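Local coordinates for protein CurD (Moorea producens 3L, PDB 5KP7) that probably acts as an acyltransferase of the hydroxymethylglutaryl-CoA synthase family, within the thiolase-like superfamily, and binds 4'-phosphopantetheine, at residues A[262-267]-A[290-295]; A[33-38]-A[326-331]; A[382-387]-A[416-421]. The protein carries 3 engineered substitutions. All blocks are in the same frame, centred on the assembly; numbering follows the deposited sequence. Where two conformers were deposited one is given.

Interaction 1: A[262-267]-A[290-295]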
ATOM      1  N   VAL A 262     -14.817 -13.699 -17.268  1.00 36.65           N
ATOM      2  CA  VAL A 262     -14.793 -12.663 -16.240  1.00 35.46           C
ATOM      3  C   VAL A 262     -14.934 -11.272 -16.872  1.00 34.66           C
ATOM      4  O   VAL A 262     -14.452 -11.041 -17.985  1.00 35.20           O
ATOM      5  CB  VAL A 262     -13.545 -12.770 -15.349  1.00 34.77           C
ATOM      6  CG1 VAL A 262     -12.286 -12.293 -16.077  1.00 34.38           C
ATOM      7  CG2 VAL A 262     -13.753 -12.001 -14.059  1.00 34.57           C
ATOM      8  N   ASP A 263     -15.644 -10.385 -16.183  1.00 33.76           N
ATOM      9  CA  ASP A 263     -15.884  -9.015 -16.637  1.00 33.85           C
ATOM     10  C   ASP A 263     -15.447  -8.044 -15.559  1.00 32.20           C
ATOM     11  O   ASP A 263     -15.811  -8.230 -14.413  1.00 31.78           O
ATOM     12  CB  ASP A 263     -17.371  -8.808 -16.952  1.00 35.58           C
ATOM     13  CG  ASP A 263     -17.642  -7.450 -17.555  1.00 36.50           C
ATOM     14  OD1 ASP A 263     -17.652  -7.365 -18.812  1.00 39.77           O
ATOM     15  OD2 ASP A 263     -17.833  -6.481 -16.801  1.00 35.13           O
ATOM     16  N   TYR A 264     -14.678  -7.022 -15.928  1.00 31.45           N
ATOM     17  CA  TYR A 264     -14.088  -6.124 -14.944  1.00 31.04           C
ATOM     18  C   TYR A 264     -15.138  -5.333 -14.153  1.00 31.48           C
ATOM     19  O   TYR A 264     -14.893  -5.000 -13.012  1.00 30.40           O
ATOM     20  CB  TYR A 264     -13.113  -5.171 -15.608  1.00 30.87           C
ATOM     21  CG  TYR A 264     -12.288  -4.344 -14.670  1.00 29.91           C
ATOM     22  CD1 TYR A 264     -11.234  -4.914 -13.929  1.00 29.79           C
ATOM     23  CD2 TYR A 264     -12.504  -2.989 -14.551  1.00 30.13           C
ATOM     24  CE1 TYR A 264     -10.471  -4.154 -13.062  1.00 29.18           C
ATOM     25  CE2 TYR A 264     -11.733  -2.215 -13.699  1.00 29.94           C
ATOM     26  CZ  TYR A 264     -10.709  -2.810 -12.976  1.00 29.35           C
ATOM     27  OH  TYR A 264      -9.927  -2.068 -12.136  1.00 29.55           O
ATOM     28  N   ARG A 265     -16.286  -5.042 -14.760  1.00 33.42           N
ATOM     29  CA  ARG A 265     -17.389  -4.425 -14.016  1.00 35.14           C
ATOM     30  C   ARG A 265     -18.259  -5.462 -13.341  1.00 34.78           C
ATOM     31  O   ARG A 265     -18.521  -5.369 -12.153  1.00 34.30           O
ATOM     32  CB  ARG A 265     -18.262  -3.542 -14.905  1.00 38.07           C
ATOM     33  CG  ARG A 265     -19.385  -2.876 -14.111  1.00 41.00           C
ATOM     34  CD  ARG A 265     -19.993  -1.661 -14.788  1.00 44.44           C
ATOM     35  NE  ARG A 265     -20.127  -1.839 -16.222  1.00 49.11           N
ATOM     36  CZ  ARG A 265     -20.040  -0.865 -17.144  1.00 52.85           C
ATOM     37  NH1 ARG A 265     -19.817   0.421 -16.816  1.00 54.29           N
ATOM     38  NH2 ARG A 265     -20.180  -1.183 -18.428  1.00 54.27           N
ATOM     39  N   GLU A 266     -18.721  -6.447 -14.093  1.00 35.12           N
ATOM     40  CA  GLU A 266     -19.776  -7.335 -13.597  1.00 36.34           C
ATOM     41  C   GLU A 266     -19.342  -8.385 -12.592  1.00 34.62           C
ATOM     42  O   GLU A 266     -20.151  -8.795 -11.776  1.00 34.72           O
ATOM     43  CB  GLU A 266     -20.507  -8.033 -14.765  1.00 39.34           C
ATOM     44  CG  GLU A 266     -21.161  -7.071 -15.732  1.00 42.62           C
ATOM     45  CD  GLU A 266     -22.160  -6.159 -15.043  1.00 45.54           C
ATOM     46  OE1 GLU A 266     -23.079  -6.675 -14.353  1.00 49.11           O
ATOM     47  OE2 GLU A 266     -22.042  -4.918 -15.182  1.00 48.74           O
ATOM     48  N   SER A 267     -18.086  -8.832 -12.636  1.00 32.29           N
ATOM     49  CA  SER A 267     -17.658  -9.936 -11.790  1.00 31.47           C
ATOM     50  C   SER A 267     -17.200  -9.518 -10.412  1.00 29.95           C
ATOM     51  O   SER A 267     -17.054 -10.367  -9.552  1.00 30.14           O
ATOM     52  CB  SER A 267     -16.533 -10.714 -12.472  1.00 31.69           C
ATOM     53  OG  SER A 267     -17.013 -11.198 -13.720  1.00 32.58           O
ATOM     54  N   ARG A 290     -11.915   2.645 -18.958  1.00 34.78           N
ATOM     55  CA  ARG A 290     -11.865   3.213 -20.334  1.00 38.00           C
ATOM     56  C   ARG A 290     -11.471   2.112 -21.337  1.00 38.19           C
ATOM     57  O   ARG A 290     -12.123   1.951 -22.367  1.00 38.05           O
ATOM     58  CB  ARG A 290     -10.882   4.402 -20.364  1.00 40.78           C
ATOM     59  CG  ARG A 290     -10.888   5.380 -21.539  1.00 45.89           C
ATOM     60  CD  ARG A 290     -10.164   6.707 -21.168  1.00 47.97           C
ATOM     61  NE  ARG A 290      -8.877   6.465 -20.481  1.00 51.47           N
ATOM     62  CZ  ARG A 290      -8.286   7.257 -19.560  1.00 51.97           C
ATOM     63  NH1 ARG A 290      -8.808   8.432 -19.189  1.00 54.09           N
ATOM     64  NH2 ARG A 290      -7.132   6.869 -19.010  1.00 49.51           N
ATOM     65  N   ARG A 291     -10.438   1.336 -21.028  1.00 37.63           N
ATOM     66  CA  ARG A 291      -9.920   0.338 -21.976  1.00 39.20           C
ATOM     67  C   ARG A 291     -10.798  -0.924 -22.048  1.00 39.28           C
ATOM     68  O   ARG A 291     -11.133  -1.395 -23.147  1.00 39.98           O
ATOM     69  CB  ARG A 291      -8.480  -0.017 -21.637  1.00 39.71           C
ATOM     70  CG  ARG A 291      -7.753  -0.831 -22.719  1.00 42.18           C
ATOM     71  CD  ARG A 291      -6.340  -1.192 -22.285  1.00 42.38           C
ATOM     72  NE  ARG A 291      -6.366  -1.633 -20.898  1.00 43.25           N
ATOM     73  CZ  ARG A 291      -6.661  -2.865 -20.458  1.00 43.69           C
ATOM     74  NH1 ARG A 291      -6.918  -3.879 -21.300  1.00 44.47           N
ATOM     75  NH2 ARG A 291      -6.684  -3.085 -19.140  1.00 41.79           N
ATOM     76  N   LEU A 292     -11.226  -1.444 -20.901  1.00 37.89           N
ATOM     77  CA  LEU A 292     -11.936  -2.728 -20.876  1.00 38.59           C
ATOM     78  C   LEU A 292     -13.430  -2.599 -21.169  1.00 40.05           C
ATOM     79  O   LEU A 292     -14.022  -3.491 -21.762  1.00 41.36           O
ATOM     80  CB  LEU A 292     -11.737  -3.425 -19.534  1.00 37.87           C
ATOM     81  CG  LEU A 292     -10.298  -3.869 -19.272  1.00 37.22           C
ATOM     82  CD1 LEU A 292     -10.112  -4.218 -17.803  1.00 36.50           C
ATOM     83  CD2 LEU A 292      -9.912  -5.039 -20.169  1.00 38.36           C
ATOM     84  N   LYS A 293     -14.035  -1.505 -20.739  1.00 39.57           N
ATOM     85  CA  LYS A 293     -15.483  -1.343 -20.833  1.00 40.96           C
ATOM     86  C   LYS A 293     -15.920  -0.186 -21.748  1.00 42.37           C
ATOM     87  O   LYS A 293     -17.118  -0.042 -22.000  1.00 43.00           O
ATOM     88  CB  LYS A 293     -16.046  -1.162 -19.418  1.00 40.37           C
ATOM     89  CG  LYS A 293     -15.818  -2.336 -18.469  1.00 40.43           C
ATOM     90  CD  LYS A 293     -16.395  -3.673 -18.915  1.00 41.33           C
ATOM     91  CE  LYS A 293     -17.916  -3.613 -19.089  1.00 42.86           C
ATOM     92  NZ  LYS A 293     -18.483  -4.913 -19.538  1.00 43.81           N
ATOM     93  N   ARG A 294     -14.973   0.609 -22.258  1.00 43.84           N
ATOM     94  CA  ARG A 294     -15.276   1.822 -23.050  1.00 45.58           C
ATOM     95  C   ARG A 294     -16.260   2.754 -22.357  1.00 43.94           C
ATOM     96  O   ARG A 294     -17.135   3.376 -23.001  1.00 43.53           O
ATOM     97  CB  ARG A 294     -15.803   1.432 -24.430  1.00 49.65           C
ATOM     98  CG  ARG A 294     -14.871   0.496 -25.166  1.00 53.44           C
ATOM     99  CD  ARG A 294     -15.604  -0.227 -26.275  1.00 58.88           C
ATOM    100  NE  ARG A 294     -14.669  -0.552 -27.347  1.00 63.73           N
ATOM    101  CZ  ARG A 294     -14.256   0.297 -28.295  1.00 68.18           C
ATOM    102  NH1 ARG A 294     -14.694   1.565 -28.343  1.00 70.11           N
ATOM    103  NH2 ARG A 294     -13.392  -0.130 -29.214  1.00 70.22           N
ATOM    104  N   ALA A 295     -16.120   2.857 -21.035  1.00 41.27           N
ATOM    105  CA  ALA A 295     -17.079   3.591 -20.220  1.00 40.88           C
ATOM    106  C   ALA A 295     -16.852   5.085 -20.368  1.00 40.73           C
ATOM    107  O   ALA A 295     -15.722   5.526 -20.595  1.00 39.81           O
ATOM    108  CB  ALA A 295     -16.947   3.182 -18.763  1.00 40.25           C
TER

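Interaction 2: A[33-38]-A[326-331]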
ATOM      1  N   LEU A  33      -8.395 -11.237  10.408  1.00 24.19           N
ATOM      2  CA  LEU A  33      -7.602 -10.114   9.919  1.00 23.77           C
ATOM      3  C   LEU A  33      -7.623  -9.044  11.000  1.00 23.74           C
ATOM      4  O   LEU A  33      -8.702  -8.663  11.491  1.00 24.58           O
ATOM      5  CB  LEU A  33      -8.230  -9.553   8.624  1.00 24.87           C
ATOM      6  CG  LEU A  33      -7.519  -8.396   7.882  1.00 25.18           C
ATOM      7  CD1 LEU A  33      -8.001  -8.316   6.451  1.00 26.21           C
ATOM      8  CD2 LEU A  33      -7.731  -7.046   8.531  1.00 25.86           C
ATOM      9  N   SER A  34      -6.455  -8.505  11.312  0.50 22.91           N
ATOM     10  CA  SER A  34      -6.352  -7.458  12.313  0.50 23.07           C
ATOM     11  C   SER A  34      -5.342  -6.415  11.846  0.50 22.52           C
ATOM     12  O   SER A  34      -4.423  -6.730  11.071  0.50 21.98           O
ATOM     13  CB  SER A  34      -6.007  -8.076  13.661  0.50 23.52           C
ATOM     14  OG  SER A  34      -5.793  -7.080  14.632  0.50 23.80           O
ATOM     15  N   VAL A  35      -5.552  -5.171  12.272  1.00 22.68           N
ATOM     16  CA  VAL A  35      -4.785  -4.015  11.766  1.00 22.68           C
ATOM     17  C   VAL A  35      -4.158  -3.265  12.944  1.00 22.47           C
ATOM     18  O   VAL A  35      -4.799  -3.150  13.994  1.00 23.51           O
ATOM     19  CB  VAL A  35      -5.750  -3.044  11.045  1.00 24.16           C
ATOM     20  CG1 VAL A  35      -5.081  -1.706  10.713  1.00 24.84           C
ATOM     21  CG2 VAL A  35      -6.332  -3.705   9.813  1.00 24.46           C
ATOM     22  N   TYR A  36      -2.954  -2.725  12.763  1.00 21.10           N
ATOM     23  CA  TYR A  36      -2.414  -1.708  13.655  1.00 21.51           C
ATOM     24  C   TYR A  36      -2.015  -0.521  12.804  1.00 21.64           C
ATOM     25  O   TYR A  36      -1.100  -0.640  11.987  1.00 21.20           O
ATOM     26  CB  TYR A  36      -1.245  -2.226  14.472  1.00 21.69           C
ATOM     27  CG  TYR A  36      -0.619  -1.182  15.377  1.00 22.18           C
ATOM     28  CD1 TYR A  36      -1.361  -0.555  16.381  1.00 23.07           C
ATOM     29  CD2 TYR A  36       0.700  -0.799  15.232  1.00 21.91           C
ATOM     30  CE1 TYR A  36      -0.795   0.404  17.209  1.00 23.67           C
ATOM     31  CE2 TYR A  36       1.272   0.160  16.067  1.00 22.46           C
ATOM     32  CZ  TYR A  36       0.514   0.766  17.055  1.00 23.35           C
ATOM     33  OH  TYR A  36       1.045   1.709  17.927  1.00 24.45           O
ATOM     34  N   GLY A  37      -2.710   0.599  13.004  1.00 22.31           N
ATOM     35  CA  GLY A  37      -2.491   1.813  12.217  1.00 22.83           C
ATOM     36  C   GLY A  37      -1.692   2.883  12.928  1.00 23.26           C
ATOM     37  O   GLY A  37      -1.816   4.077  12.607  1.00 23.99           O
ATOM     38  N   GLY A  38      -0.898   2.455  13.898  1.00 23.75           N
ATOM     39  CA  GLY A  38       0.030   3.316  14.628  1.00 24.36           C
ATOM     40  C   GLY A  38      -0.590   3.964  15.837  1.00 25.73           C
ATOM     41  O   GLY A  38      -1.798   3.827  16.098  1.00 26.14           O
ATOM     42  N   LEU A 326      -2.524  -2.999   0.525  1.00 20.70           N
ATOM     43  CA  LEU A 326      -3.653  -3.736  -0.113  1.00 20.94           C
ATOM     44  C   LEU A 326      -4.535  -4.480   0.917  1.00 21.20           C
ATOM     45  O   LEU A 326      -5.752  -4.569   0.767  1.00 21.44           O
ATOM     46  CB  LEU A 326      -3.114  -4.719  -1.182  1.00 20.82           C
ATOM     47  CG  LEU A 326      -4.116  -5.680  -1.805  1.00 21.09           C
ATOM     48  CD1 LEU A 326      -5.186  -4.911  -2.560  1.00 21.25           C
ATOM     49  CD2 LEU A 326      -3.386  -6.610  -2.782  1.00 21.08           C
ATOM     50  N   PHE A 327      -3.912  -5.023   1.968  1.00 20.96           N
ATOM     51  CA  PHE A 327      -4.668  -5.713   3.002  1.00 21.35           C
ATOM     52  C   PHE A 327      -5.482  -4.736   3.824  1.00 21.33           C
ATOM     53  O   PHE A 327      -6.620  -5.051   4.201  1.00 22.11           O
ATOM     54  CB  PHE A 327      -3.763  -6.561   3.900  1.00 21.65           C
ATOM     55  CG  PHE A 327      -3.025  -7.669   3.166  1.00 21.96           C
ATOM     56  CD1 PHE A 327      -3.519  -8.224   2.001  1.00 22.65           C
ATOM     57  CD2 PHE A 327      -1.844  -8.150   3.683  1.00 22.30           C
ATOM     58  CE1 PHE A 327      -2.831  -9.238   1.329  1.00 22.58           C
ATOM     59  CE2 PHE A 327      -1.160  -9.184   3.032  1.00 22.46           C
ATOM     60  CZ  PHE A 327      -1.673  -9.720   1.857  1.00 22.51           C
ATOM     61  N   LEU A 328      -4.945  -3.544   4.044  1.00 21.21           N
ATOM     62  CA  LEU A 328      -5.724  -2.516   4.708  1.00 21.93           C
ATOM     63  C   LEU A 328      -6.911  -2.090   3.825  1.00 21.87           C
ATOM     64  O   LEU A 328      -8.011  -1.845   4.320  1.00 22.13           O
ATOM     65  CB  LEU A 328      -4.872  -1.303   5.055  1.00 22.25           C
ATOM     66  CG  LEU A 328      -5.634  -0.201   5.818  1.00 23.48           C
ATOM     67  CD1 LEU A 328      -6.286  -0.730   7.082  1.00 24.44           C
ATOM     68  CD2 LEU A 328      -4.731   0.975   6.062  1.00 23.90           C
ATOM     69  N   SER A 329      -6.649  -1.951   2.523  1.00 21.18           N
ATOM     70  CA  SER A 329      -7.724  -1.635   1.575  1.00 21.29           C
ATOM     71  C   SER A 329      -8.841  -2.687   1.597  1.00 21.51           C
ATOM     72  O   SER A 329     -10.036  -2.365   1.652  1.00 21.48           O
ATOM     73  CB  SER A 329      -7.180  -1.500   0.167  1.00 21.31           C
ATOM     74  OG  SER A 329      -8.245  -1.218  -0.715  1.00 21.73           O
ATOM     75  N   LEU A 330      -8.454  -3.957   1.641  1.00 21.33           N
ATOM     76  CA  LEU A 330      -9.435  -5.039   1.819  1.00 22.07           C
ATOM     77  C   LEU A 330     -10.271  -4.874   3.094  1.00 22.30           C
ATOM     78  O   LEU A 330     -11.505  -4.935   3.044  1.00 22.76           O
ATOM     79  CB  LEU A 330      -8.750  -6.412   1.799  1.00 22.36           C
ATOM     80  CG  LEU A 330      -9.662  -7.603   2.100  1.00 23.20           C
ATOM     81  CD1 LEU A 330     -10.778  -7.764   1.073  1.00 23.84           C
ATOM     82  CD2 LEU A 330      -8.811  -8.875   2.206  1.00 23.67           C
ATOM     83  N   ALA A 331      -9.606  -4.625   4.217  1.00 22.01           N
ATOM     84  CA  ALA A 331     -10.307  -4.427   5.473  1.00 22.42           C
ATOM     85  C   ALA A 331     -11.259  -3.206   5.370  1.00 22.74           C
ATOM     86  O   ALA A 331     -12.386  -3.233   5.873  1.00 23.14           O
ATOM     87  CB  ALA A 331      -9.329  -4.198   6.594  1.00 22.17           C
TER

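Interaction 3: A[382-387]-A[416-421]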
ATOM      1  N   ASP A 382      -8.661   7.108  17.576  1.00 32.73           N
ATOM      2  CA  ASP A 382      -8.097   7.305  18.912  1.00 34.57           C
ATOM      3  C   ASP A 382      -6.594   7.630  18.919  1.00 33.51           C
ATOM      4  O   ASP A 382      -6.028   7.875  19.997  1.00 35.05           O
ATOM      5  CB  ASP A 382      -8.398   6.074  19.799  1.00 36.79           C
ATOM      6  CG  ASP A 382      -8.145   6.327  21.303  1.00 39.84           C
ATOM      7  OD1 ASP A 382      -8.451   7.419  21.801  1.00 43.05           O
ATOM      8  OD2 ASP A 382      -7.599   5.422  21.967  1.00 44.04           O
ATOM      9  N   ARG A 383      -5.945   7.687  17.749  1.00 30.83           N
ATOM     10  CA  ARG A 383      -4.516   7.994  17.701  1.00 29.67           C
ATOM     11  C   ARG A 383      -4.241   9.452  18.071  1.00 30.52           C
ATOM     12  O   ARG A 383      -5.102  10.345  17.882  1.00 30.66           O
ATOM     13  CB  ARG A 383      -3.960   7.718  16.291  1.00 28.24           C
ATOM     14  CG  ARG A 383      -4.097   6.250  15.887  1.00 27.12           C
ATOM     15  CD  ARG A 383      -3.714   5.995  14.435  1.00 26.17           C
ATOM     16  NE  ARG A 383      -4.595   6.767  13.563  1.00 26.07           N
ATOM     17  CZ  ARG A 383      -4.379   7.004  12.271  1.00 25.63           C
ATOM     18  NH1 ARG A 383      -3.322   6.474  11.663  1.00 24.71           N
ATOM     19  NH2 ARG A 383      -5.225   7.800  11.604  1.00 25.87           N
ATOM     20  N   TYR A 384      -3.014   9.691  18.534  1.00 30.30           N
ATOM     21  CA  TYR A 384      -2.554  11.046  18.864  1.00 31.25           C
ATOM     22  C   TYR A 384      -2.361  11.859  17.599  1.00 30.98           C
ATOM     23  O   TYR A 384      -1.769  11.389  16.641  1.00 29.64           O
ATOM     24  CB  TYR A 384      -1.233  10.966  19.621  1.00 31.75           C
ATOM     25  CG  TYR A 384      -0.763  12.267  20.227  1.00 32.76           C
ATOM     26  CD1 TYR A 384       0.079  13.114  19.511  1.00 32.71           C
ATOM     27  CD2 TYR A 384      -1.129  12.630  21.513  1.00 34.01           C
ATOM     28  CE1 TYR A 384       0.536  14.299  20.061  1.00 34.06           C
ATOM     29  CE2 TYR A 384      -0.675  13.817  22.070  1.00 34.69           C
ATOM     30  CZ  TYR A 384       0.156  14.645  21.332  1.00 34.58           C
ATOM     31  OH  TYR A 384       0.623  15.845  21.875  1.00 36.24           O
ATOM     32  N   SER A 385      -2.907  13.072  17.582  1.00 32.09           N
ATOM     33  CA  SER A 385      -2.764  13.944  16.413  1.00 32.48           C
ATOM     34  C   SER A 385      -1.558  14.855  16.618  1.00 32.69           C
ATOM     35  O   SER A 385      -1.636  15.774  17.449  1.00 33.90           O
ATOM     36  CB  SER A 385      -4.025  14.796  16.221  1.00 33.80           C
ATOM     37  OG  SER A 385      -3.890  15.552  15.030  1.00 34.37           O
ATOM     38  N   LEU A 386      -0.479  14.627  15.868  1.00 32.40           N
ATOM     39  CA  LEU A 386       0.772  15.386  16.026  1.00 32.94           C
ATOM     40  C   LEU A 386       0.666  16.825  15.517  1.00 34.26           C
ATOM     41  O   LEU A 386       0.067  17.066  14.481  1.00 33.33           O
ATOM     42  CB  LEU A 386       1.903  14.745  15.234  1.00 32.06           C
ATOM     43  CG  LEU A 386       2.341  13.343  15.670  1.00 31.04           C
ATOM     44  CD1 LEU A 386       3.203  12.720  14.594  1.00 30.16           C
ATOM     45  CD2 LEU A 386       3.092  13.397  16.992  1.00 31.52           C
ATOM     46  N   SER A 387       1.284  17.754  16.240  1.00 36.23           N
ATOM     47  CA  SER A 387       1.541  19.086  15.692  1.00 37.77           C
ATOM     48  C   SER A 387       2.728  18.976  14.750  1.00 38.43           C
ATOM     49  O   SER A 387       3.503  17.994  14.763  1.00 35.64           O
ATOM     50  CB  SER A 387       1.857  20.088  16.793  1.00 38.81           C
ATOM     51  OG  SER A 387       3.091  19.787  17.412  1.00 38.56           O
ATOM     52  N   PRO A 416       5.222  13.144  26.321  1.00 35.54           N
ATOM     53  CA  PRO A 416       4.344  12.660  27.405  1.00 36.93           C
ATOM     54  C   PRO A 416       2.894  12.404  26.973  1.00 37.85           C
ATOM     55  O   PRO A 416       2.303  11.390  27.363  1.00 38.09           O
ATOM     56  CB  PRO A 416       4.474  13.753  28.463  1.00 38.34           C
ATOM     57  CG  PRO A 416       5.871  14.226  28.276  1.00 37.43           C
ATOM     58  CD  PRO A 416       6.080  14.249  26.783  1.00 36.39           C
ATOM     59  N   GLY A 417       2.353  13.272  26.122  1.00 38.64           N
ATOM     60  CA  GLY A 417       0.968  13.133  25.658  1.00 39.74           C
ATOM     61  C   GLY A 417       0.702  11.942  24.770  1.00 38.90           C
ATOM     62  O   GLY A 417      -0.382  11.356  24.823  1.00 39.60           O
ATOM     63  N   VAL A 418       1.690  11.586  23.950  1.00 37.43           N
ATOM     64  CA  VAL A 418       1.606  10.399  23.113  1.00 36.71           C
ATOM     65  C   VAL A 418       1.600   9.193  24.024  1.00 36.26           C
ATOM     66  O   VAL A 418       0.823   8.279  23.808  1.00 36.57           O
ATOM     67  CB  VAL A 418       2.764  10.280  22.095  1.00 35.30           C
ATOM     68  CG1 VAL A 418       2.668   8.965  21.317  1.00 34.32           C
ATOM     69  CG2 VAL A 418       2.774  11.464  21.138  1.00 36.15           C
ATOM     70  N   TRP A 419       2.445   9.198  25.051  1.00 35.89           N
ATOM     71  CA  TRP A 419       2.517   8.056  25.940  1.00 36.19           C
ATOM     72  C   TRP A 419       1.194   7.797  26.656  1.00 39.24           C
ATOM     73  O   TRP A 419       0.775   6.643  26.791  1.00 38.91           O
ATOM     74  CB  TRP A 419       3.645   8.212  26.969  1.00 35.19           C
ATOM     75  CG  TRP A 419       3.910   6.934  27.676  1.00 34.25           C
ATOM     76  CD1 TRP A 419       3.555   6.610  28.942  1.00 35.19           C
ATOM     77  CD2 TRP A 419       4.529   5.778  27.124  1.00 32.57           C
ATOM     78  NE1 TRP A 419       3.962   5.346  29.244  1.00 34.06           N
ATOM     79  CE2 TRP A 419       4.550   4.798  28.137  1.00 33.06           C
ATOM     80  CE3 TRP A 419       5.095   5.483  25.878  1.00 31.37           C
ATOM     81  CZ2 TRP A 419       5.111   3.546  27.952  1.00 31.83           C
ATOM     82  CZ3 TRP A 419       5.649   4.236  25.687  1.00 30.38           C
ATOM     83  CH2 TRP A 419       5.654   3.281  26.722  1.00 30.68           C
ATOM     84  N   LYS A 420       0.540   8.874  27.085  1.00 42.41           N
ATOM     85  CA  LYS A 420      -0.749   8.765  27.779  1.00 46.11           C
ATOM     86  C   LYS A 420      -1.789   8.017  26.934  1.00 47.35           C
ATOM     87  O   LYS A 420      -2.618   7.305  27.491  1.00 49.98           O
ATOM     88  CB  LYS A 420      -1.258  10.145  28.228  1.00 48.03           C
ATOM     89  CG  LYS A 420      -2.222  10.079  29.391  1.00 50.96           C
ATOM     90  CD  LYS A 420      -2.577  11.464  29.891  1.00 53.38           C
ATOM     91  CE  LYS A 420      -3.719  11.401  30.895  1.00 55.93           C
ATOM     92  NZ  LYS A 420      -4.308  12.741  31.121  1.00 58.38           N
ATOM     93  N   LYS A 421      -1.722   8.150  25.607  1.00 47.74           N
ATOM     94  CA  LYS A 421      -2.587   7.408  24.678  1.00 48.51           C
ATOM     95  C   LYS A 421      -2.249   5.907  24.564  1.00 48.98           C
ATOM     96  O   LYS A 421      -3.143   5.105  24.322  1.00 52.69           O
ATOM     97  CB  LYS A 421      -2.531   8.024  23.268  1.00 48.10           C
ATOM     98  CG  LYS A 421      -3.221   9.374  23.120  1.00 49.89           C
ATOM     99  CD  LYS A 421      -4.724   9.199  22.997  1.00 51.12           C
ATOM    100  CE  LYS A 421      -5.364  10.323  22.216  1.00 52.45           C
ATOM    101  NZ  LYS A 421      -6.768   9.961  21.940  1.00 53.92           N
TER
HETATM  102  O   HOH W   1      -7.492  11.106  19.271  1.00 56.21           O

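Interaction 1: A[262-267]-A[290-295]
Lys293, on the last turn of the helix that begins at 278, reaches across to Asp263, the residue that opens an Asx turn in the loop before strand 270-273. Lys293 CB lies over one face of the Arg265 guanidinium. The chain then bends at chi2 and chi3 (-59° and -60°), carrying CD past the carboxylate, 3.8 Å from Asp263 OD2. CE follows, 3.4 Å from Arg265 NH2. At the tip, NZ makes a salt bridge with Asp263 OD1 at 2.7 Å, on the syn lone pair. The other oxygen holds the turn: Asp263 OD2 accepts from Glu266 N on its anti side and from Arg265 N from above the carboxylate plane. With an asparagine at Asp263, Lys293 would probably lose its charged mate and be left facing Arg265 with less compensation, since Arg265 NH2 lies 4.2 Å from Lys293 NZ. Arg265 NH1 has its own acidic partner, Glu299, in helix 297-307. Deeper in the contact, the buried Tyr264 ring meets Tyr252 edge-to-face. Leu292 crosses Tyr264 at about a right angle in an off-centre CH-pi contact, its CD1 4.3 Å from the centroid of the Tyr264 ring.

Interaction 2: A[33-38]-A[326-331]
In the buried core of the thiolase-like fold, Leu33 and Val35 on strand 29-36 pack against one side of helix 325-336. The strand 33-36 and helix 326-331 segments run at 113° to each other with axes 9.5 Å apart at closest, and the side chains that meet are all apolar. Alternate strand residues face the helix. Leu33 sets its two methyls on neighbouring residues of the helix, CD2 touching Ala331 CB at 3.8 Å while CD1 lies 4.4 Å from Leu330 CD2. The small Ala331 also receives Val35, whose CG2 is 4.4 Å from Ala331 CB. Leu328 holds its CG anti to the backbone N (chi1 -177°), which brings CD1 up to Val35 across the fork of that side chain, 3.9 Å from Val35 CG1 and 4.0 Å from Val35 CG2; the two side chains cross at about a right angle. Ser34 CB is directed away from the helix. More than one strand holds this helix: Phe327 touches strand 195-202, and Leu330 touches strand 343-351. Such a buried helix is consistent with the five-layered alpha-beta-alpha-beta-alpha fold of the thiolase superfamily, whose central helices lie between two sheet layers.

Interaction 3: A[382-387]-A[416-421]
Lys421 and Tyr384 bring helix 416-422 against the short strand 384-385, one through its charge and the other through its ring. The ammonium of Lys421 is gripped twice by Asp382: NZ donates to the backbone at 2.9 Å from Asp382 O, and forms a salt bridge at 3.1 Å from Asp382 OD1. It meets both oxygens from above their planes, 42° out of the carbonyl plane and 52° out of the carboxylate plane. A water joins them, accepting from Lys421 NZ and donating to Arg383 O, so the lysine spans two successive residues. The bend at chi2 (-79°) turns the Lys421 chain toward them, and on its way CG passes the edge of the Tyr384 ring.

Over one face of that ring sits Val418, with CG2 3.7 Å from the centroid of the Tyr384 ring in a CH-pi contact. Gly417 is pressed against the same ring, its C 3.6 Å from Tyr384 CE2; a beta carbon on this glycine would be tight against CE2.

The next shell fixes these groups. Glu390 bonds Tyr384 OH at the far end of the ring and also accepts from Ser387 N, while Leu70 and Tyr72 pack on Val418. Arg383 starts away from the helix, and its guanidinium bonds Leu380 O and Gln317 O. Backbone bonds from Tyr384 to Ala39 and Gln41 dock strand 384-385 beside strand 40-43, at the edge of a small three-stranded sheet, with helix 416-422 packed against this edge strand and helix 388-397 following it in the chain.

From the N terminus, strand 29-36 comes first, and its partner in interaction 2, helix 325-336, lies nearly 290 residues later, so this contact closes a long loop that joins the N-terminal and C-terminal family regions. Interaction 1 is nested inside that loop, a short closure at the periphery between the loop before strand 270-273 and the last turn of helix 278-293. Interaction 3 follows in series, closing a small loop that joins edge strand 384-385 to helix 416-422. Interactions 1 and 3 lie on opposite sides of the chain's centre, about 45 Å apart between centres. Interactions 2 and 3 touch: Arg383 NH1 lies 3.0 Å from Gly37 O, a probable hydrogen bond linking the loop just after the core strand to the peripheral sheet.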